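Local atomic coordinates of predicted protein (Acinetobacter sp. RUH2624, PDB entry 4MEA), a protein that probably hydrolyses epoxides as a secreted alpha/beta-hydrolase-fold enzyme and virulence factor of the Cif family. Residues 103-107 against 108-112; 241-244 against 245-248; 304-307 against 308-312; 70-73 against 74-77; 199-202 against 203-207. All coordinates share one frame; numbering follows the deposited sequence.

Contact 1 (103-107 against 108-112); sequences NDDYS and AENTS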
# COMPACT_ATOMS: atom_id res chain seq x y z
N ASN A 103 2.97 4.82 -24.94
CA ASN A 103 2.04 5.83 -24.43
C ASN A 103 1.48 5.50 -23.04
O ASN A 103 0.60 6.19 -22.53
CB ASN A 103 0.90 6.12 -25.42
CG ASN A 103 -0.14 5.02 -25.46
OD1 ASN A 103 0.06 3.93 -24.93
ND2 ASN A 103 -1.26 5.29 -26.12
N ASP A 104 2.02 4.44 -22.44
CA ASP A 104 1.69 4.08 -21.06
C ASP A 104 0.25 3.59 -20.89
O ASP A 104 -0.25 3.51 -19.77
CB ASP A 104 1.97 5.25 -20.11
CG ASP A 104 2.27 4.79 -18.69
OD1 ASP A 104 2.95 3.74 -18.54
OD2 ASP A 104 1.84 5.47 -17.74
N ASP A 105 -0.41 3.27 -22.00
CA ASP A 105 -1.76 2.70 -21.93
C ASP A 105 -1.70 1.19 -21.73
O ASP A 105 -1.72 0.41 -22.69
CB ASP A 105 -2.61 3.07 -23.15
CG ASP A 105 -3.99 2.45 -23.10
OD1 ASP A 105 -4.39 2.02 -22.00
OD2 ASP A 105 -4.67 2.39 -24.13
N TYR A 106 -1.59 0.79 -20.46
CA TYR A 106 -1.58 -0.62 -20.09
C TYR A 106 -2.96 -1.06 -19.61
O TYR A 106 -3.08 -1.93 -18.74
CB TYR A 106 -0.53 -0.89 -19.00
CG TYR A 106 0.90 -0.80 -19.49
CD1 TYR A 106 1.50 -1.88 -20.11
CD2 TYR A 106 1.64 0.37 -19.35
CE1 TYR A 106 2.80 -1.82 -20.57
CE2 TYR A 106 2.96 0.44 -19.81
CZ TYR A 106 3.52 -0.67 -20.43
OH TYR A 106 4.82 -0.65 -20.90
N SER A 107 -4.00 -0.44 -20.16
CA SER A 107 -5.36 -0.89 -19.87
C SER A 107 -5.66 -2.22 -20.55
O SER A 107 -5.07 -2.56 -21.59
CB SER A 107 -6.39 0.16 -20.29
OG SER A 107 -6.50 0.28 -21.70
N ALA A 108 -6.59 -2.97 -19.97
CA ALA A 108 -7.05 -4.25 -20.51
C ALA A 108 -7.33 -4.22 -22.02
O ALA A 108 -6.88 -5.08 -22.77
CB ALA A 108 -8.29 -4.71 -19.76
N GLU A 109 -8.09 -3.23 -22.47
CA GLU A 109 -8.42 -3.14 -23.89
C GLU A 109 -7.17 -3.05 -24.76
O GLU A 109 -7.06 -3.74 -25.78
CB GLU A 109 -9.33 -1.94 -24.18
CG GLU A 109 -10.75 -2.10 -23.65
CD GLU A 109 -11.60 -3.05 -24.48
OE1 GLU A 109 -11.07 -3.66 -25.43
OE2 GLU A 109 -12.80 -3.18 -24.16
N ASN A 110 -6.23 -2.18 -24.37
CA ASN A 110 -5.01 -2.02 -25.15
C ASN A 110 -4.11 -3.26 -25.16
O ASN A 110 -3.66 -3.70 -26.22
CB ASN A 110 -4.21 -0.79 -24.70
CG ASN A 110 -3.30 -0.27 -25.80
OD1 ASN A 110 -3.65 -0.33 -26.98
ND2 ASN A 110 -2.14 0.24 -25.42
N THR A 111 -3.84 -3.83 -23.99
CA THR A 111 -3.01 -5.03 -23.91
C THR A 111 -3.70 -6.20 -24.61
O THR A 111 -3.05 -7.05 -25.22
CB THR A 111 -2.69 -5.40 -22.44
OG1 THR A 111 -3.91 -5.58 -21.72
CG2 THR A 111 -1.89 -4.29 -21.77
N SER A 112 -5.03 -6.26 -24.50
CA SER A 112 -5.78 -7.31 -25.20
C SER A 112 -5.63 -7.17 -26.72
O SER A 112 -5.52 -8.17 -27.45
CB SER A 112 -7.26 -7.26 -24.81
OG SER A 112 -7.49 -7.90 -23.57
O HOH W 1 -0.70 2.09 -27.24
O HOH W 2 -3.59 -4.85 -19.17

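Contact 2 (241-244 against 245-248); sequences GYYR and SHAD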
# COMPACT_ATOMS: atom_id res chain seq x y z
N GLY A 241 2.73 0.37 -14.84
CA GLY A 241 1.75 0.91 -15.77
C GLY A 241 0.43 0.14 -15.72
O GLY A 241 -0.64 0.74 -15.83
N TYR A 242 0.49 -1.18 -15.54
CA TYR A 242 -0.73 -1.98 -15.43
C TYR A 242 -1.55 -1.50 -14.25
O TYR A 242 -2.78 -1.45 -14.31
CB TYR A 242 -0.42 -3.49 -15.29
CG TYR A 242 0.11 -4.09 -16.57
CD1 TYR A 242 -0.76 -4.66 -17.50
CD2 TYR A 242 1.46 -4.05 -16.87
CE1 TYR A 242 -0.29 -5.20 -18.69
CE2 TYR A 242 1.94 -4.57 -18.07
CZ TYR A 242 1.06 -5.15 -18.97
OH TYR A 242 1.53 -5.67 -20.16
N TYR A 243 -0.85 -1.10 -13.19
CA TYR A 243 -1.52 -0.66 -11.97
C TYR A 243 -2.09 0.76 -12.10
O TYR A 243 -3.21 1.02 -11.67
CB TYR A 243 -0.61 -0.83 -10.74
CG TYR A 243 -0.37 -2.30 -10.45
CD1 TYR A 243 -1.23 -3.02 -9.64
CD2 TYR A 243 0.70 -2.98 -11.05
CE1 TYR A 243 -1.03 -4.38 -9.40
CE2 TYR A 243 0.91 -4.34 -10.82
CZ TYR A 243 0.04 -5.03 -9.99
OH TYR A 243 0.24 -6.38 -9.75
N ARG A 244 -1.33 1.66 -12.73
CA ARG A 244 -1.84 3.00 -13.04
C ARG A 244 -3.07 2.91 -13.94
O ARG A 244 -3.99 3.73 -13.85
CB ARG A 244 -0.78 3.85 -13.76
CG ARG A 244 0.44 4.15 -12.94
CD ARG A 244 1.39 5.12 -13.67
NE ARG A 244 2.10 4.54 -14.81
CZ ARG A 244 3.21 3.82 -14.73
NH1 ARG A 244 3.75 3.53 -13.54
NH2 ARG A 244 3.80 3.36 -15.83
N SER A 245 -3.08 1.91 -14.80
CA SER A 245 -4.14 1.75 -15.78
C SER A 245 -5.35 0.96 -15.28
O SER A 245 -6.28 0.72 -16.04
CB SER A 245 -3.61 1.08 -17.05
OG SER A 245 -2.80 1.96 -17.81
N HIS A 246 -5.33 0.54 -14.02
CA HIS A 246 -6.41 -0.31 -13.51
C HIS A 246 -7.80 0.36 -13.52
O HIS A 246 -8.81 -0.30 -13.76
CB HIS A 246 -6.08 -0.88 -12.12
CG HIS A 246 -5.44 -2.24 -12.15
ND1 HIS A 246 -4.55 -2.66 -11.19
CD2 HIS A 246 -5.59 -3.28 -13.00
CE1 HIS A 246 -4.16 -3.90 -11.46
NE2 HIS A 246 -4.78 -4.30 -12.55
N ALA A 247 -7.85 1.67 -13.26
CA ALA A 247 -9.15 2.33 -13.25
C ALA A 247 -9.75 2.25 -14.65
O ALA A 247 -10.95 2.04 -14.80
CB ALA A 247 -9.03 3.78 -12.78
N ASP A 248 -8.90 2.36 -15.67
CA ASP A 248 -9.33 2.20 -17.06
C ASP A 248 -9.80 0.78 -17.36
O ASP A 248 -10.85 0.59 -17.98
CB ASP A 248 -8.19 2.54 -18.02
CG ASP A 248 -7.99 4.03 -18.18
OD1 ASP A 248 -8.88 4.80 -17.77
OD2 ASP A 248 -6.95 4.42 -18.75
O HOH W 3 -3.86 -0.46 -9.43
O HOH W 4 -6.55 4.22 -15.10

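Contact 3 (304-307 against 308-312); sequences GHWM and VEENA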
# COMPACT_ATOMS: atom_id res chain seq x y z
N GLY A 304 0.12 -21.26 -2.43
CA GLY A 304 0.08 -19.81 -2.44
C GLY A 304 -0.14 -19.27 -3.85
O GLY A 304 -0.59 -19.99 -4.74
N HIS A 305 0.21 -18.01 -4.05
CA HIS A 305 -0.02 -17.29 -5.30
C HIS A 305 0.77 -17.83 -6.51
O HIS A 305 0.28 -17.82 -7.64
CB HIS A 305 0.30 -15.81 -5.09
CG HIS A 305 -0.02 -14.94 -6.26
ND1 HIS A 305 -1.30 -14.76 -6.72
CD2 HIS A 305 0.79 -14.20 -7.05
CE1 HIS A 305 -1.28 -13.94 -7.76
NE2 HIS A 305 -0.02 -13.59 -7.98
N TRP A 306 1.99 -18.28 -6.27
CA TRP A 306 2.87 -18.70 -7.36
C TRP A 306 2.59 -20.17 -7.66
O TRP A 306 3.38 -21.06 -7.33
CB TRP A 306 4.33 -18.45 -6.97
CG TRP A 306 4.50 -17.12 -6.30
CD1 TRP A 306 4.75 -16.89 -4.97
CD2 TRP A 306 4.38 -15.83 -6.91
NE1 TRP A 306 4.81 -15.54 -4.73
CE2 TRP A 306 4.59 -14.86 -5.90
CE3 TRP A 306 4.12 -15.39 -8.22
CZ2 TRP A 306 4.55 -13.49 -6.15
CZ3 TRP A 306 4.08 -14.02 -8.47
CH2 TRP A 306 4.29 -13.09 -7.44
N MET A 307 1.46 -20.41 -8.32
CA MET A 307 0.80 -21.71 -8.27
C MET A 307 1.56 -22.83 -8.97
O MET A 307 1.53 -23.97 -8.51
CB MET A 307 -0.62 -21.61 -8.81
CG MET A 307 -1.51 -20.64 -8.02
SD MET A 307 -3.15 -20.51 -8.75
CE MET A 307 -3.77 -22.18 -8.53
N VAL A 308 2.23 -22.52 -10.08
CA VAL A 308 3.03 -23.52 -10.78
C VAL A 308 4.35 -23.83 -10.05
O VAL A 308 4.76 -25.00 -9.97
CB VAL A 308 3.27 -23.11 -12.25
CG1 VAL A 308 4.16 -24.13 -12.96
CG2 VAL A 308 1.93 -22.96 -12.97
N GLU A 309 5.01 -22.81 -9.51
CA GLU A 309 6.19 -23.06 -8.67
C GLU A 309 5.85 -23.98 -7.49
O GLU A 309 6.56 -24.93 -7.21
CB GLU A 309 6.79 -21.75 -8.13
CG GLU A 309 7.42 -20.82 -9.17
CD GLU A 309 8.84 -21.24 -9.57
OE1 GLU A 309 9.53 -20.43 -10.23
OE2 GLU A 309 9.25 -22.37 -9.22
N GLU A 310 4.74 -23.70 -6.81
CA GLU A 310 4.39 -24.39 -5.56
C GLU A 310 3.60 -25.70 -5.72
O GLU A 310 3.59 -26.55 -4.83
CB GLU A 310 3.61 -23.45 -4.65
CG GLU A 310 4.23 -22.08 -4.47
CD GLU A 310 3.39 -21.21 -3.56
OE1 GLU A 310 3.01 -21.70 -2.48
OE2 GLU A 310 3.10 -20.05 -3.93
N ASN A 311 2.93 -25.86 -6.85
CA ASN A 311 2.01 -26.98 -6.99
C ASN A 311 1.72 -27.24 -8.47
O ASN A 311 0.58 -27.17 -8.91
CB ASN A 311 0.72 -26.71 -6.20
CG ASN A 311 -0.14 -27.96 -6.01
OD1 ASN A 311 0.21 -29.04 -6.49
ND2 ASN A 311 -1.26 -27.81 -5.30
N ALA A 312 2.79 -27.51 -9.22
CA ALA A 312 2.68 -27.81 -10.63
C ALA A 312 1.71 -28.96 -10.87
O ALA A 312 0.93 -28.94 -11.82
CB ALA A 312 4.06 -28.15 -11.20

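Contact 4 (70-73 against 74-77); sequences TWKM and WEPV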
# COMPACT_ATOMS: atom_id res chain seq x y z
N THR A 70 7.41 -14.18 -15.65
CA THR A 70 7.51 -14.00 -17.10
C THR A 70 6.93 -15.27 -17.70
O THR A 70 6.35 -16.08 -16.98
CB THR A 70 8.97 -13.81 -17.58
OG1 THR A 70 9.71 -15.01 -17.33
CG2 THR A 70 9.63 -12.64 -16.87
N TRP A 71 7.08 -15.46 -19.01
CA TRP A 71 6.70 -16.71 -19.67
C TRP A 71 7.20 -17.91 -18.85
O TRP A 71 6.54 -18.95 -18.79
CB TRP A 71 7.32 -16.78 -21.09
CG TRP A 71 8.75 -17.14 -21.01
CD1 TRP A 71 9.81 -16.28 -20.88
CD2 TRP A 71 9.30 -18.46 -20.97
NE1 TRP A 71 10.98 -16.99 -20.77
CE2 TRP A 71 10.70 -18.33 -20.82
CE3 TRP A 71 8.75 -19.74 -21.04
CZ2 TRP A 71 11.55 -19.43 -20.74
CZ3 TRP A 71 9.60 -20.84 -20.97
CH2 TRP A 71 10.98 -20.68 -20.82
N LYS A 72 8.37 -17.75 -18.25
CA LYS A 72 9.07 -18.83 -17.53
C LYS A 72 8.20 -19.56 -16.51
O LYS A 72 8.43 -20.74 -16.24
CB LYS A 72 10.33 -18.27 -16.85
CG LYS A 72 11.18 -19.29 -16.08
CD LYS A 72 11.91 -20.24 -17.03
CE LYS A 72 12.96 -21.06 -16.30
NZ LYS A 72 13.72 -21.92 -17.25
N MET A 73 7.21 -18.88 -15.94
CA MET A 73 6.39 -19.49 -14.90
C MET A 73 5.64 -20.69 -15.45
O MET A 73 5.25 -21.58 -14.70
CB MET A 73 5.42 -18.49 -14.26
CG MET A 73 4.27 -18.02 -15.18
SD MET A 73 2.90 -17.32 -14.20
CE MET A 73 2.09 -18.80 -13.58
N TRP A 74 5.44 -20.72 -16.76
CA TRP A 74 4.64 -21.77 -17.38
C TRP A 74 5.45 -22.99 -17.84
O TRP A 74 4.87 -24.02 -18.18
CB TRP A 74 3.86 -21.19 -18.56
CG TRP A 74 2.96 -20.04 -18.20
CD1 TRP A 74 3.12 -18.73 -18.56
CD2 TRP A 74 1.76 -20.09 -17.41
NE1 TRP A 74 2.09 -17.96 -18.04
CE2 TRP A 74 1.24 -18.78 -17.34
CE3 TRP A 74 1.08 -21.13 -16.76
CZ2 TRP A 74 0.07 -18.48 -16.64
CZ3 TRP A 74 -0.09 -20.82 -16.07
CH2 TRP A 74 -0.58 -19.51 -16.02
N GLU A 75 6.77 -22.89 -17.84
CA GLU A 75 7.62 -23.91 -18.47
C GLU A 75 7.28 -25.37 -18.13
O GLU A 75 7.17 -26.21 -19.02
CB GLU A 75 9.11 -23.63 -18.21
CG GLU A 75 10.05 -24.47 -19.09
CD GLU A 75 11.52 -24.20 -18.83
OE1 GLU A 75 11.88 -23.87 -17.68
OE2 GLU A 75 12.32 -24.30 -19.78
N PRO A 76 7.11 -25.69 -16.83
CA PRO A 76 6.83 -27.10 -16.54
C PRO A 76 5.51 -27.59 -17.12
O PRO A 76 5.42 -28.75 -17.53
CB PRO A 76 6.84 -27.16 -15.00
CG PRO A 76 6.75 -25.75 -14.54
CD PRO A 76 7.33 -24.89 -15.62
N VAL A 77 4.50 -26.72 -17.18
CA VAL A 77 3.22 -27.08 -17.78
C VAL A 77 3.35 -27.21 -19.29
O VAL A 77 2.77 -28.12 -19.91
CB VAL A 77 2.12 -26.03 -17.48
CG1 VAL A 77 0.79 -26.44 -18.10
CG2 VAL A 77 1.98 -25.81 -15.98

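Contact 5 (199-202 against 203-207); sequences DPNL and FFSYF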
# COMPACT_ATOMS: atom_id res chain seq x y z
N ASP A 199 16.63 -1.41 -4.77
CA ASP A 199 16.97 -2.73 -4.23
C ASP A 199 15.86 -3.72 -4.57
O ASP A 199 15.01 -4.02 -3.74
CB ASP A 199 17.16 -2.66 -2.71
CG ASP A 199 17.86 -3.89 -2.15
OD1 ASP A 199 17.89 -4.94 -2.82
OD2 ASP A 199 18.37 -3.81 -1.01
N PRO A 200 15.84 -4.21 -5.82
CA PRO A 200 14.77 -5.12 -6.26
C PRO A 200 14.79 -6.44 -5.49
O PRO A 200 13.73 -6.98 -5.19
CB PRO A 200 15.09 -5.37 -7.74
CG PRO A 200 15.95 -4.20 -8.16
CD PRO A 200 16.75 -3.85 -6.93
N ASN A 201 15.97 -6.95 -5.18
CA ASN A 201 16.06 -8.21 -4.43
C ASN A 201 15.37 -8.10 -3.05
O ASN A 201 14.67 -9.01 -2.62
CB ASN A 201 17.52 -8.67 -4.28
CG ASN A 201 17.64 -10.16 -4.05
OD1 ASN A 201 16.65 -10.89 -4.13
ND2 ASN A 201 18.85 -10.63 -3.74
N LEU A 202 15.56 -6.97 -2.38
CA LEU A 202 14.95 -6.74 -1.08
C LEU A 202 13.43 -6.77 -1.18
O LEU A 202 12.76 -7.52 -0.45
CB LEU A 202 15.41 -5.40 -0.48
CG LEU A 202 14.69 -4.87 0.77
CD1 LEU A 202 14.88 -5.83 1.94
CD2 LEU A 202 15.19 -3.47 1.13
N PHE A 203 12.87 -5.95 -2.07
CA PHE A 203 11.42 -5.88 -2.20
C PHE A 203 10.79 -7.20 -2.66
O PHE A 203 9.85 -7.69 -2.02
CB PHE A 203 10.95 -4.76 -3.15
CG PHE A 203 9.44 -4.69 -3.28
CD1 PHE A 203 8.69 -3.99 -2.35
CD2 PHE A 203 8.78 -5.37 -4.29
CE1 PHE A 203 7.31 -3.94 -2.43
CE2 PHE A 203 7.39 -5.32 -4.39
CZ PHE A 203 6.65 -4.61 -3.46
N PHE A 204 11.27 -7.75 -3.77
CA PHE A 204 10.67 -8.95 -4.33
C PHE A 204 10.89 -10.22 -3.49
O PHE A 204 10.01 -11.08 -3.44
CB PHE A 204 11.13 -9.17 -5.77
CG PHE A 204 10.43 -8.28 -6.77
CD1 PHE A 204 9.15 -8.57 -7.21
CD2 PHE A 204 11.07 -7.15 -7.27
CE1 PHE A 204 8.50 -7.74 -8.14
CE2 PHE A 204 10.43 -6.33 -8.20
CZ PHE A 204 9.15 -6.63 -8.63
N SER A 205 12.06 -10.36 -2.87
CA SER A 205 12.27 -11.51 -1.99
C SER A 205 11.15 -11.56 -0.93
O SER A 205 10.56 -12.61 -0.69
CB SER A 205 13.64 -11.47 -1.31
OG SER A 205 14.67 -11.81 -2.23
N TYR A 206 10.88 -10.41 -0.32
CA TYR A 206 9.85 -10.35 0.72
C TYR A 206 8.45 -10.50 0.10
O TYR A 206 7.64 -11.30 0.57
CB TYR A 206 9.96 -9.04 1.53
CG TYR A 206 9.05 -9.04 2.72
CD1 TYR A 206 9.44 -9.62 3.92
CD2 TYR A 206 7.77 -8.49 2.64
CE1 TYR A 206 8.59 -9.65 5.01
CE2 TYR A 206 6.92 -8.50 3.72
CZ TYR A 206 7.34 -9.09 4.90
OH TYR A 206 6.48 -9.10 5.98
N PHE A 207 8.18 -9.74 -0.95
CA PHE A 207 6.89 -9.80 -1.65
C PHE A 207 6.55 -11.22 -2.14
O PHE A 207 5.47 -11.74 -1.86
CB PHE A 207 6.91 -8.83 -2.84
CG PHE A 207 5.61 -8.73 -3.58
CD1 PHE A 207 4.68 -7.75 -3.27
CD2 PHE A 207 5.32 -9.62 -4.62
CE1 PHE A 207 3.48 -7.66 -3.97
CE2 PHE A 207 4.13 -9.54 -5.33
CZ PHE A 207 3.20 -8.55 -5.00

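Contact 1 (103-107 against 108-112)
The D105 carboxylate and the N110 side-chain amide lie one over the other with their planes only 8° apart, and D105 OD2 sits 3.3 Å from N110 CB. The edge of the same amide is used as well: N110 ND2 donates to D105 O at 2.8 Å, nearly straight at 171°, in the amide plane and on a lone pair of the carbonyl. N110 thus holds D105 through both a face and an edge. The Y106 ring meets T111 CG2 obliquely, while D104 OD1 lies at the ring edge, in plane, and Y106 OH bonds to I101 N.

These residues form the entry to helix 108-123 of the alpha/beta hydrolase core, with S107 at the N-cap. D105 OD1 accepts twice from S107, from the backbone N at 3.1 Å, an Asx turn, and from OG at 2.8 Å on the syn lone pair. OG reaches this oxygen because it stands between the backbone N and the carbonyl carbon (chi1 70°); it also pairs with Q252 of helix 246-258. Two residues earlier N103 OD1 accepts from D105 N, a second Asx turn, and one water bridges N103 OD1 and N110 ND2. T111 N closes the first helical turn on S107 O at 3.0 Å. A second water donates both to Y106 O and to T111 OG1, a hydroxyl whose main partner is A139 O.

With two donors on OD1 and the start of a helix close by, the carboxylate of D105 is probably kept ionised, and its negative charge would in turn suit that helix end.

Contact 2 (241-244 against 245-248)
Y243 O is gripped by two donors: the backbone N of H246, 3.2 Å away, and a water at 2.8 Å. The junction they mark is the break between helix 233-244 and helix 246-258 of this alpha/beta hydrolase, where the chain probably passes from the lid back to the core, ahead of strand 267-272. S245 N still reaches back in helical fashion to G241 O at 2.9 Å, but the next bond, from H246 N, spans only three residues and meets its carbonyl from well above the plane.

Across the break the two rings of Y243 and H246 come together. Their side chains point the same way, and the edge of the imidazole is turned to the face of the phenol in an offset edge-to-face stack, centroids 5.1 Å apart and planes at 86°. Over the centre of one imidazole face lies Y242 O, 3.5 Å above the plane. The water on Y243 O also sits at the ring edge, beside ND1, while NE2 bonds to T138 OG1, so both ring nitrogens have partners. Y243 also meets H182, consistent with the histidine-tyrosine pair that marks Cif-type epoxide hydrolases; Y172 of the second subunit packs on H246.

R244 bends at chi3 (-72°) and lays one guanidinium face over G241 CA, while its NH2 makes a salt bridge to D104. A further water accepts from D248 N and donates to R244 O at 2.9 Å.

Contact 3 (304-307 against 308-312)
The loop after strand 295-300, which in alpha/beta hydrolases carries the histidine of the catalytic site, is clasped here by E310 from the first turn of helix 307-323. E310 OE1 takes the backbone N of G304 at 2.9 Å, met from above the carboxylate plane, and E310 OE2 takes that of W306 at 3.1 Å, on its anti side. The two oxygens thus hold the backbone on both flanks of H305. The glutamate spans the distance because its chain is extended beyond CG (chi2 180°), with E310 CG passing 3.2 Å from W306 O.

W306 is the N-cap of the helix and the centre of an inverse gamma turn. Its carbonyl accepts from E310 N at 3.0 Å, almost end-on, so that backbone and side chain of E310 both bind the loop; the following bond, N311 N to M307 O, is weak. E310 OE2 also lies 3.6 Å from W306 CB, its carboxylate inclined by 44° to the indole. On one indole face H305 CD2 stands 3.5 Å above the plane, toward the rim, while W306 NE1 is tied to I208 O.

H305 turns away from the clasp, with NE2 bonded to D134 and ND1 to D158, an arrangement consistent with the Asp-His-acid triad of epoxide hydrolases. By fixing the backbone N atoms on both flanks of H305, E310 probably helps to position that histidine from the second shell. OE1 has two more donors, the backbone N atoms of G213 and K214, and four N-H groups around one buried carboxylate would be expected to stabilise its negative charge.

Contact 4 (70-73 against 74-77)
K72 and E75 run side by side, and the ammonium NZ of K72 meets E75 OE1 at 2.7 Å in a salt bridge, on the syn side of the carboxylate and 33° out of its plane. K72 manages this by bending at chi2 (71°), while the glutamate stays extended. A second pair, M73 and W74, also points one way. M73 CG stands 3.6 Å from the centroid of the five-membered indole ring of W74 in a CH-pi contact, M73 SD lies 4.2 Å from the same centroid, over the face, a Met-aromatic contact, and CE reaches across to the six-membered ring, 3.7 Å from W74 CZ2. W71 adds its CZ3 at 4.0 Å from E75 CB.

The backbone that carries these side chains is a 3-10 turn leading from the loop after strand 61-64 into helix 75-81 of the alpha/beta hydrolase core. W74 N bonds to W71 O at 2.9 Å and E75 N to K72 O at 3.2 Å; T70 OG1 accepts from K72 N as an ST turn.

Farther out, the N-terminal region fixes the polar ends: K72 NZ also bonds to A32 O, E75 OE2 to A34 N, and W71 NE1 to Q30 O. W74 packs on F63, V131 and A89 of the central sheet.

Contact 5 (199-202 against 203-207)
Helix 200-211 starts with a weak bond from F203 N to D199 O, 3.3 Å; two sound ones follow, F204 N to P200 O and S205 N to N201 O at 2.9 Å each, and Y206 N to L202 O is weak again. This is the N-terminal turn of a helix that is probably part of the lid that epoxide hydrolases of this fold insert after strand 151-157. D199 is the N-cap: its OD1 accepts from L202 N at 3.1 Å, approached from above the carboxylate plane. P200, in the first position of the helix, has no N-H to offer.

On one side of the turn the F204 ring comes back beside P200. P200 O lies at its edge, in the ring plane, 3.4 Å from F204 CD2, and F203 CD2 stands 4.1 Å above the centre of one face. F204 CG leans beside its own backbone N (chi1 -77°), which directs that edge to the carbonyl on which the same residue's N-H closes. F67, Y230 and I227 also pack on F204, while Y206 makes an edge-to-face contact with F188 of the second subunit.

Elsewhere on the turn the polar side chains pair. N201 is held at ND2 by S16 OG of helix 13-25. Its other end, OD1, faces S205 OG at 2.9 Å, with N201 O at 2.8 Å from the same hydroxyl; either oxygen could take the serine proton, in a weak bond.

From the N terminus the five contacts come in series as 4, 1, 5, 2 and 3; each closes only a local turn, so none nests in or crosses another. Contact 4 opens helix 75-81, contact 1 helix 108-123, contact 5 helix 200-211 of the probable lid, contact 2 spans the break between helices 233-244 and 246-258, and contact 3 opens the last helix. Far in sequence, contacts 1 and 2 meet through the D104-R244 salt bridge and Y106 against Y242. Contacts 3 and 4 meet where V308 packs on M73, P76 and V77, joining the last helix to helix 75-81. W306 touches F207, a light tie from contact 3 to contact 5. Contacts 2 and 5 both reach the second subunit.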